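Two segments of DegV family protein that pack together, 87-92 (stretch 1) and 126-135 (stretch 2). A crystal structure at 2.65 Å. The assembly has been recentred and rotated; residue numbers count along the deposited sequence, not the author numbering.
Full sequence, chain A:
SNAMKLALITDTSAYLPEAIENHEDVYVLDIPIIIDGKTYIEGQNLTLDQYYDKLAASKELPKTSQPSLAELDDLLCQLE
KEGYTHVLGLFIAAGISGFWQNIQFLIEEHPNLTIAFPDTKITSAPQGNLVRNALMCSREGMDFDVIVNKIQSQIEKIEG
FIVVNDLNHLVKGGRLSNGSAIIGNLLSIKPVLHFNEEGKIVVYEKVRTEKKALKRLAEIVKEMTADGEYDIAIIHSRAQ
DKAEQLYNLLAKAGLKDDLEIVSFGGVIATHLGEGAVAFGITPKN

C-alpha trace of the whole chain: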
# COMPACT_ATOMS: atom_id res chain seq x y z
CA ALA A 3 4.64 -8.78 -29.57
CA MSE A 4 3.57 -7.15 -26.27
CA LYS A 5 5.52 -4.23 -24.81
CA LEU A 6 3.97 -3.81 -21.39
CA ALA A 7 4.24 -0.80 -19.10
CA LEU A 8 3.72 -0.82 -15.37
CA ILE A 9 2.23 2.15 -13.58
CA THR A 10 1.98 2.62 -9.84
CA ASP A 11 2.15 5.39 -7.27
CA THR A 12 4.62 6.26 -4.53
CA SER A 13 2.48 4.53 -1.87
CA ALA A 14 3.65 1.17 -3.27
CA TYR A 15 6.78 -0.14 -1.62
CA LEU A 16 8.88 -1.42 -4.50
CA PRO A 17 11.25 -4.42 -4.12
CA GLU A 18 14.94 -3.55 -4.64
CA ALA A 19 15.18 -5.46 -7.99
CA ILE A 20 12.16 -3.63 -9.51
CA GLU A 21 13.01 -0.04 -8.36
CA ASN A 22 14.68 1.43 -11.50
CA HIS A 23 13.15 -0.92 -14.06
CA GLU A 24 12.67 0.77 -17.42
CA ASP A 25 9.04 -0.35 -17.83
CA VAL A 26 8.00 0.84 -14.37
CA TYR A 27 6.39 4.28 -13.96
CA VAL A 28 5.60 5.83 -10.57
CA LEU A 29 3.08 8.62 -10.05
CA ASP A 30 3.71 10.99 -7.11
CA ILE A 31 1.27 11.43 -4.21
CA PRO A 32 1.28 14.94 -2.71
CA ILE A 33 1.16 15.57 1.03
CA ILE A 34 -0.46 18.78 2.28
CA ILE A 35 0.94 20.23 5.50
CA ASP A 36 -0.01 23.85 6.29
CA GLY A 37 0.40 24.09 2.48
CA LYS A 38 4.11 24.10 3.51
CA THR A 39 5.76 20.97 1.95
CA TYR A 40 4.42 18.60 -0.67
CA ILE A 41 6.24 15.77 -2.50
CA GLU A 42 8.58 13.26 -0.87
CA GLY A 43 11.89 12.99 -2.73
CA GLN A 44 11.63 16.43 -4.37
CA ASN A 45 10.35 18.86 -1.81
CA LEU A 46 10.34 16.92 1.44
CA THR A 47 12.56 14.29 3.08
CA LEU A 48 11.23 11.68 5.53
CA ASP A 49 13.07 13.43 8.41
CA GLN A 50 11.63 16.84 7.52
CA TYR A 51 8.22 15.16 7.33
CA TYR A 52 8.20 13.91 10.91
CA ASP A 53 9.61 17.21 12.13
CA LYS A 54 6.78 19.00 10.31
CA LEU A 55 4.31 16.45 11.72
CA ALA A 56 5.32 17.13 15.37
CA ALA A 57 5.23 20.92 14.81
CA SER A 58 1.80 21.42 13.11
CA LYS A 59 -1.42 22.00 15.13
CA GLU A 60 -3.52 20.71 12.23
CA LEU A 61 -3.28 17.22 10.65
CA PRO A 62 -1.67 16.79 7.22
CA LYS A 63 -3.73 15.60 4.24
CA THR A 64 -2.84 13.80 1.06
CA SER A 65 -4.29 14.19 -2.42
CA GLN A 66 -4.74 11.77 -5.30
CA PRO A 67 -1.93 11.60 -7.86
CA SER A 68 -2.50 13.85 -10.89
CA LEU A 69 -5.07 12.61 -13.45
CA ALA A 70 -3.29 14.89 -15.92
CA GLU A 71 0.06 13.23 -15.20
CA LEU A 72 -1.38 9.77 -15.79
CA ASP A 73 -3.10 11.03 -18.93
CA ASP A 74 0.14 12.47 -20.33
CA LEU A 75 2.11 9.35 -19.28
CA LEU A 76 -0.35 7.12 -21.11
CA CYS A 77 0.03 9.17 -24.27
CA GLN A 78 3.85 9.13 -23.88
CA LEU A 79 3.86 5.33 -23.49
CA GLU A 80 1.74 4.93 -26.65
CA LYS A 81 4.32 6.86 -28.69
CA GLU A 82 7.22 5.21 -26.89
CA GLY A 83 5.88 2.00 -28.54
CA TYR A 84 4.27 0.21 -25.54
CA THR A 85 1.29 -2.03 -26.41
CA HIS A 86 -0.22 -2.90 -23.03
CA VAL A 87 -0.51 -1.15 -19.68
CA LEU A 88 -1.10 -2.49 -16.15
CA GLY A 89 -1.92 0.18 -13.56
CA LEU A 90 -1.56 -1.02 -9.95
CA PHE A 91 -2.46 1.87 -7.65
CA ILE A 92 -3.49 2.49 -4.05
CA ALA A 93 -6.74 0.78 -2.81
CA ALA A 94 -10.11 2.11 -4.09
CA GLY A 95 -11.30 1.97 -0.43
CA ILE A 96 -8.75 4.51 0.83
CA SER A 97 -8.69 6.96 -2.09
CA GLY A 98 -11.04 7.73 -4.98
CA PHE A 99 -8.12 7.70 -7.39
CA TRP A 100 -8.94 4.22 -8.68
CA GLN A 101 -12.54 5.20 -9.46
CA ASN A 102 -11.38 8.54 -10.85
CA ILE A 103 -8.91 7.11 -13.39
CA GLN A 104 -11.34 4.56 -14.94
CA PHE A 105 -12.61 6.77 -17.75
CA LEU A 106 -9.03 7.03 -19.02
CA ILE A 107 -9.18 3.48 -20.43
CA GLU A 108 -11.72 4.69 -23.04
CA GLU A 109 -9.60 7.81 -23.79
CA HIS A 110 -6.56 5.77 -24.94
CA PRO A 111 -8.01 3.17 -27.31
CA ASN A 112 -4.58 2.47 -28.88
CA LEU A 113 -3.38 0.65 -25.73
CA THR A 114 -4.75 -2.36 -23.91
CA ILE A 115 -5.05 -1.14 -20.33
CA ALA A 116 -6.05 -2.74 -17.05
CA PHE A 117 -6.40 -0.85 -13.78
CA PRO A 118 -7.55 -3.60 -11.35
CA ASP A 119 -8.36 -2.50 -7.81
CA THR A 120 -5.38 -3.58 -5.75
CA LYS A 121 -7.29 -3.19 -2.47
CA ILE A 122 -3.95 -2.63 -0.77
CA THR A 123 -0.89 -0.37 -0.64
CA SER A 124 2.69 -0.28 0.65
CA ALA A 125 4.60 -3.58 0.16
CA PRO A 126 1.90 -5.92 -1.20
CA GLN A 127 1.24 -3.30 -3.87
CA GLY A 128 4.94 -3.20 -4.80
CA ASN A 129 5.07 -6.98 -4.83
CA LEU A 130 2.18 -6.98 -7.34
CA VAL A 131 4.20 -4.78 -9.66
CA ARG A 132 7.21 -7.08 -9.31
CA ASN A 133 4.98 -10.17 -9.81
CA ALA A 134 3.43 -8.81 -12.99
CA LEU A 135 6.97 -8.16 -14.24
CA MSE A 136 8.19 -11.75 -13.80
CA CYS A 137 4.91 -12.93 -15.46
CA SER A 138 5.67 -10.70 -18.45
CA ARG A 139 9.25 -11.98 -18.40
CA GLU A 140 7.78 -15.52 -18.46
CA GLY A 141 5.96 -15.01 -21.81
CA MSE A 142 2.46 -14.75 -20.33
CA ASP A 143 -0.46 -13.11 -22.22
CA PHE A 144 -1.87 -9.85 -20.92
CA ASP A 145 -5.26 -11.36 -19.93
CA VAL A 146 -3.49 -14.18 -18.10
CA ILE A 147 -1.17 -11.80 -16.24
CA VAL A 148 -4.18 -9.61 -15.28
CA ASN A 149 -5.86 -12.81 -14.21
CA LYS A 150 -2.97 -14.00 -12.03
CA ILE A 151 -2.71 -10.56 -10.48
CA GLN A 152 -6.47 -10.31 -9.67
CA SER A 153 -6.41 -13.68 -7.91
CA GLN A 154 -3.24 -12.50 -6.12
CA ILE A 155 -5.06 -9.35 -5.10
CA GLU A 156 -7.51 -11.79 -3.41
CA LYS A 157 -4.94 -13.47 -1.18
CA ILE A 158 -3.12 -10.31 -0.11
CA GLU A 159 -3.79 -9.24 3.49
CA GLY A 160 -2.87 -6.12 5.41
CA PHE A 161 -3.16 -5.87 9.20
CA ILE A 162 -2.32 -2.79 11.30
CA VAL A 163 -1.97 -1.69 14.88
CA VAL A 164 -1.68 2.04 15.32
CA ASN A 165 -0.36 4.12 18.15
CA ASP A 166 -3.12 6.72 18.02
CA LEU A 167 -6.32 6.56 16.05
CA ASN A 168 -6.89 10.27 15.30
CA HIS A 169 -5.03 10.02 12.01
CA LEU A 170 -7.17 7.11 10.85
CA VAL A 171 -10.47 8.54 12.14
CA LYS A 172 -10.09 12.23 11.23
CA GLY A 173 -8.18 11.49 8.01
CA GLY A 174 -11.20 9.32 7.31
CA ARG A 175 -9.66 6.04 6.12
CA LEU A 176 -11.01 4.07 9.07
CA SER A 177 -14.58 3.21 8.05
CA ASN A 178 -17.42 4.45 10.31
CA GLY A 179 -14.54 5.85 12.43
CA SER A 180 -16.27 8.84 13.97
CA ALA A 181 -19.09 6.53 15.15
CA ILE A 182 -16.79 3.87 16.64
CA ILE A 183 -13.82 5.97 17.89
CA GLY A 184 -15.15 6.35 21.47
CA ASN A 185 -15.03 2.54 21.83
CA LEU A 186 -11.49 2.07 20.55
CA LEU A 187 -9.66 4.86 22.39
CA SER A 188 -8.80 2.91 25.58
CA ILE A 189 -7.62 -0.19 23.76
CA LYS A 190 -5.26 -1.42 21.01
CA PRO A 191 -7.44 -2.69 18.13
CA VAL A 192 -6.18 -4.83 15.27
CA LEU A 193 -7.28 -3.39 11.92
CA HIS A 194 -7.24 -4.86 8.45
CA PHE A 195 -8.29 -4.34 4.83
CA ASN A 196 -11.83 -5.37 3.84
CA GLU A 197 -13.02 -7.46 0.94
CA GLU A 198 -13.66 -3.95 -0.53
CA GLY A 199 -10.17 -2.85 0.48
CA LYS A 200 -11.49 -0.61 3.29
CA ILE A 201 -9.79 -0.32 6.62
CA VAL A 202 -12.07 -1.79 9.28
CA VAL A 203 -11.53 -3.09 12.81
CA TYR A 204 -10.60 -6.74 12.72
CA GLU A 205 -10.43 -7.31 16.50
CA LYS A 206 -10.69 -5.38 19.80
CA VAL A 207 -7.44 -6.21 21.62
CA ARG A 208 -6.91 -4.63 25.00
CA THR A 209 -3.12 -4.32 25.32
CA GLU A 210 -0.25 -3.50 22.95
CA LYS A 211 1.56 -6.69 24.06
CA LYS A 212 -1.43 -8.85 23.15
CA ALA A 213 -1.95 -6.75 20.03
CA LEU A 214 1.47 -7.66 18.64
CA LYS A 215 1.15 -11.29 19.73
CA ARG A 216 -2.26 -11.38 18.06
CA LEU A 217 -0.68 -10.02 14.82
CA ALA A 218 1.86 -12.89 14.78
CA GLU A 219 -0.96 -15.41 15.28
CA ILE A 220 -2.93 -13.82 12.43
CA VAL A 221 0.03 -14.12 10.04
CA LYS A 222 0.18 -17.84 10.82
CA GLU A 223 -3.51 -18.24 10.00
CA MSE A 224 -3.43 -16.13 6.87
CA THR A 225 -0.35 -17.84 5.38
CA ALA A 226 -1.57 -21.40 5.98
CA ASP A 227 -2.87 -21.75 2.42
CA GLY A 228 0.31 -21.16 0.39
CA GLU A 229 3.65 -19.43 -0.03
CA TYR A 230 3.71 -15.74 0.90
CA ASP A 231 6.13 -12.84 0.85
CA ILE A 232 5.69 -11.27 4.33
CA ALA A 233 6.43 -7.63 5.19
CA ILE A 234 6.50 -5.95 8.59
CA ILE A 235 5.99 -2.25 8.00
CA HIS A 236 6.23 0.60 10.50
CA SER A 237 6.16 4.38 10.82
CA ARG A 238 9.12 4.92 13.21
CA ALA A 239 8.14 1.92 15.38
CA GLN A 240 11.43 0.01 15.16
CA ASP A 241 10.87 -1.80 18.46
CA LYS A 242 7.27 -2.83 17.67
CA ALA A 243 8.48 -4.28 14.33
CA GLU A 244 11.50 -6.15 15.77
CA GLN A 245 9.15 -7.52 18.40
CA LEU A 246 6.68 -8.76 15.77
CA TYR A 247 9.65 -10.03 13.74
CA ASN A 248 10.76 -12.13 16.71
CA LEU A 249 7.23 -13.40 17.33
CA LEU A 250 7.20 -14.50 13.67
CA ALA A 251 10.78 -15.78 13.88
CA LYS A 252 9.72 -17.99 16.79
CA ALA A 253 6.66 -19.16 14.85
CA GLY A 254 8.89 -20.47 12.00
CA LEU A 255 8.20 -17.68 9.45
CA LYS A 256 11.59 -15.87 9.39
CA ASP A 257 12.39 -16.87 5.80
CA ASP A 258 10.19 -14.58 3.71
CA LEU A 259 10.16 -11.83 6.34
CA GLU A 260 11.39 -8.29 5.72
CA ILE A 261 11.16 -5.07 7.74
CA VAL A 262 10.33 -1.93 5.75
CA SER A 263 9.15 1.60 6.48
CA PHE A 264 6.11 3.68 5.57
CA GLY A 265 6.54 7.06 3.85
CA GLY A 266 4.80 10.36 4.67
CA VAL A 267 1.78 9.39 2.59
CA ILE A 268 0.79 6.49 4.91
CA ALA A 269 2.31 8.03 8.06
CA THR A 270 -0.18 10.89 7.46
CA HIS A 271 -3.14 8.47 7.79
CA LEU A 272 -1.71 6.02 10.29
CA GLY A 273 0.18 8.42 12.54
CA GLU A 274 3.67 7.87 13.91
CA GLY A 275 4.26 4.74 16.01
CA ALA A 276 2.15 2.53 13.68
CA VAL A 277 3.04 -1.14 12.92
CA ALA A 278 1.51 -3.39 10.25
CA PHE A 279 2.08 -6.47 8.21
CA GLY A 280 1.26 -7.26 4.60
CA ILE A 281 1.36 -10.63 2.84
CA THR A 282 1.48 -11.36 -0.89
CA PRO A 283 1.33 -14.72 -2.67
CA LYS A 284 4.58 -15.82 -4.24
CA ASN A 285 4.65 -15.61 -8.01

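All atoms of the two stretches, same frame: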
# COMPACT_ATOMS: atom_id res chain seq x y z
N VAL A 87 -0.75 -1.86 -20.93
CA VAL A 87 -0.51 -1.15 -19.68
C VAL A 87 -1.23 -1.82 -18.51
O VAL A 87 -2.44 -2.10 -18.59
CB VAL A 87 -0.95 0.34 -19.79
CG1 VAL A 87 -0.81 1.06 -18.45
CG2 VAL A 87 -0.17 1.07 -20.88
N LEU A 88 -0.49 -2.08 -17.43
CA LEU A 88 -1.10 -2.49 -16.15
C LEU A 88 -0.88 -1.45 -15.05
O LEU A 88 0.26 -1.19 -14.65
CB LEU A 88 -0.59 -3.86 -15.72
CG LEU A 88 -1.28 -4.55 -14.53
CD1 LEU A 88 -2.76 -4.76 -14.77
CD2 LEU A 88 -0.60 -5.88 -14.28
N GLY A 89 -1.97 -0.84 -14.60
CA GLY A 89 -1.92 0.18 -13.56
C GLY A 89 -2.33 -0.42 -12.23
O GLY A 89 -3.47 -0.88 -12.08
N LEU A 90 -1.37 -0.45 -11.30
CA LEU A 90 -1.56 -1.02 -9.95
C LEU A 90 -1.38 0.05 -8.86
O LEU A 90 -0.28 0.26 -8.32
CB LEU A 90 -0.61 -2.19 -9.72
CG LEU A 90 -0.81 -3.45 -10.56
CD1 LEU A 90 0.29 -4.45 -10.25
CD2 LEU A 90 -2.18 -4.06 -10.31
N PHE A 91 -2.48 0.73 -8.55
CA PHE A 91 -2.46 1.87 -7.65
C PHE A 91 -3.08 1.54 -6.30
O PHE A 91 -3.75 0.51 -6.13
CB PHE A 91 -3.19 3.05 -8.29
CG PHE A 91 -2.72 3.38 -9.67
CD1 PHE A 91 -1.50 4.01 -9.88
CD2 PHE A 91 -3.51 3.04 -10.77
CE1 PHE A 91 -1.05 4.30 -11.15
CE2 PHE A 91 -3.09 3.33 -12.05
CZ PHE A 91 -1.85 3.96 -12.25
N ILE A 92 -2.83 2.45 -5.35
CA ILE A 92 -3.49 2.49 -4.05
C ILE A 92 -4.98 2.03 -4.05
O ILE A 92 -5.75 2.35 -4.98
CB ILE A 92 -3.30 3.92 -3.45
CG1 ILE A 92 -3.78 4.01 -2.01
CG2 ILE A 92 -3.99 4.98 -4.31
CD1 ILE A 92 -3.01 5.04 -1.18
N PRO A 126 2.67 -5.05 -0.31
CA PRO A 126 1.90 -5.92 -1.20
C PRO A 126 1.67 -5.32 -2.58
O PRO A 126 1.75 -6.03 -3.58
CB PRO A 126 0.58 -6.09 -0.44
CG PRO A 126 0.99 -6.11 0.97
CD PRO A 126 2.06 -5.02 1.04
N GLN A 127 1.41 -4.01 -2.62
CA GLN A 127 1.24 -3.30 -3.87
C GLN A 127 2.51 -3.44 -4.72
O GLN A 127 2.43 -3.78 -5.91
CB GLN A 127 0.95 -1.82 -3.60
CG GLN A 127 0.04 -1.13 -4.64
CD GLN A 127 0.02 0.39 -4.47
OE1 GLN A 127 0.04 0.91 -3.36
NE2 GLN A 127 -0.01 1.10 -5.58
N GLY A 128 3.67 -3.21 -4.11
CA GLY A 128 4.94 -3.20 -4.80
C GLY A 128 5.26 -4.59 -5.29
O GLY A 128 5.75 -4.77 -6.41
N ASN A 129 4.96 -5.57 -4.45
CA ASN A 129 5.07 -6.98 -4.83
C ASN A 129 4.22 -7.33 -6.05
O ASN A 129 4.66 -8.10 -6.88
CB ASN A 129 4.68 -7.88 -3.66
CG ASN A 129 5.73 -7.90 -2.54
OD1 ASN A 129 5.46 -8.41 -1.45
ND2 ASN A 129 6.93 -7.36 -2.80
N LEU A 130 3.02 -6.76 -6.16
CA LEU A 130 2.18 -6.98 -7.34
C LEU A 130 2.85 -6.51 -8.62
O LEU A 130 2.81 -7.18 -9.64
CB LEU A 130 0.81 -6.31 -7.20
CG LEU A 130 -0.16 -7.00 -6.24
CD1 LEU A 130 -1.40 -6.14 -6.05
CD2 LEU A 130 -0.52 -8.41 -6.69
N VAL A 131 3.47 -5.34 -8.54
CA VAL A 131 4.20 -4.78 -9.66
C VAL A 131 5.30 -5.76 -10.07
O VAL A 131 5.32 -6.23 -11.21
CB VAL A 131 4.79 -3.40 -9.29
CG1 VAL A 131 5.73 -2.88 -10.37
CG2 VAL A 131 3.66 -2.40 -8.99
N ARG A 132 6.18 -6.07 -9.13
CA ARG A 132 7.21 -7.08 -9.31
C ARG A 132 6.67 -8.40 -9.89
O ARG A 132 7.25 -8.94 -10.83
CB ARG A 132 7.91 -7.30 -7.98
CG ARG A 132 9.20 -8.08 -8.04
CD ARG A 132 8.98 -9.58 -7.97
NE ARG A 132 8.09 -9.94 -6.87
CZ ARG A 132 8.47 -10.08 -5.60
NH1 ARG A 132 7.57 -10.42 -4.68
NH2 ARG A 132 9.73 -9.87 -5.25
N ASN A 133 5.59 -8.93 -9.33
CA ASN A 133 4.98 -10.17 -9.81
C ASN A 133 4.59 -10.08 -11.28
O ASN A 133 4.91 -10.97 -12.07
CB ASN A 133 3.77 -10.59 -8.97
CG ASN A 133 4.16 -11.02 -7.58
OD1 ASN A 133 5.34 -10.99 -7.22
ND2 ASN A 133 3.18 -11.41 -6.77
N ALA A 134 3.90 -9.00 -11.63
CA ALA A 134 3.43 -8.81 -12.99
C ALA A 134 4.62 -8.77 -13.94
O ALA A 134 4.54 -9.24 -15.07
CB ALA A 134 2.61 -7.54 -13.10
N LEU A 135 5.73 -8.21 -13.46
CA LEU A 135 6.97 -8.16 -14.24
C LEU A 135 7.54 -9.53 -14.58
O LEU A 135 7.86 -9.79 -15.74
CB LEU A 135 8.02 -7.31 -13.54
CG LEU A 135 8.24 -5.92 -14.15
CD1 LEU A 135 7.02 -5.04 -14.01
CD2 LEU A 135 9.44 -5.28 -13.47

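Packing of the segment 87-92, which enters as a β-strand, against the helix 126-135; the contact buries 289 Å², both sides summed, and is mostly apolar with one hydrogen bond across it. Apolar contacts: alternation along the extended chain turns Leu-88 and Leu-90 toward the helix, while Gly-89 between them makes no contact with it. Leu-90 contributes the largest covered area. With chi1 m and chi2 t, it places CD1 3.6 Å from Leu-130 CB and 4.1 Å from Val-131 CG2; the same Leu-90 CD1 lies 3.7 Å from the backbone Val-131 N, so the methyl rests on the helix surface itself. Val-131 N is already bonded to Gln-127 O (3.2 Å) within the helix, so this amide is not left unpaired beneath the leucine. One helical turn on from Leu-130, Ala-134 also points its CB toward the strand and meets Leu-88 CD2 at 3.8 Å; the small, apolar alanine offers its CB as the whole contact surface for the leucine methyl. Polar contact: the CA-to-CB bond of Gln-127 points sideways to the other segment, but its long side chain brings the amide to it, where Gln-127 NE2 donates to Leu-90 O (2.9 Å, N-H...O angle 163°). Leu-90 is thus held twice, by its side chain and by its carbonyl. The amide also lies against the following peptide, with Gln-127 NE2 3.2 Å from Phe-91 C and 3.1 Å from Ile-92 N; the latter pair are both donors and form no hydrogen bond. Gln-127 OE1 is satisfied elsewhere in the structure, so the buried amide is not left unpaired. Surroundings: Phe-91 and Ile-92 direct their CA-to-CB bonds away from the helix. An ideal CB on Gly-89 would come within 2.7 Å of Phe-91 CE2, so the absent side chain makes room for the ring.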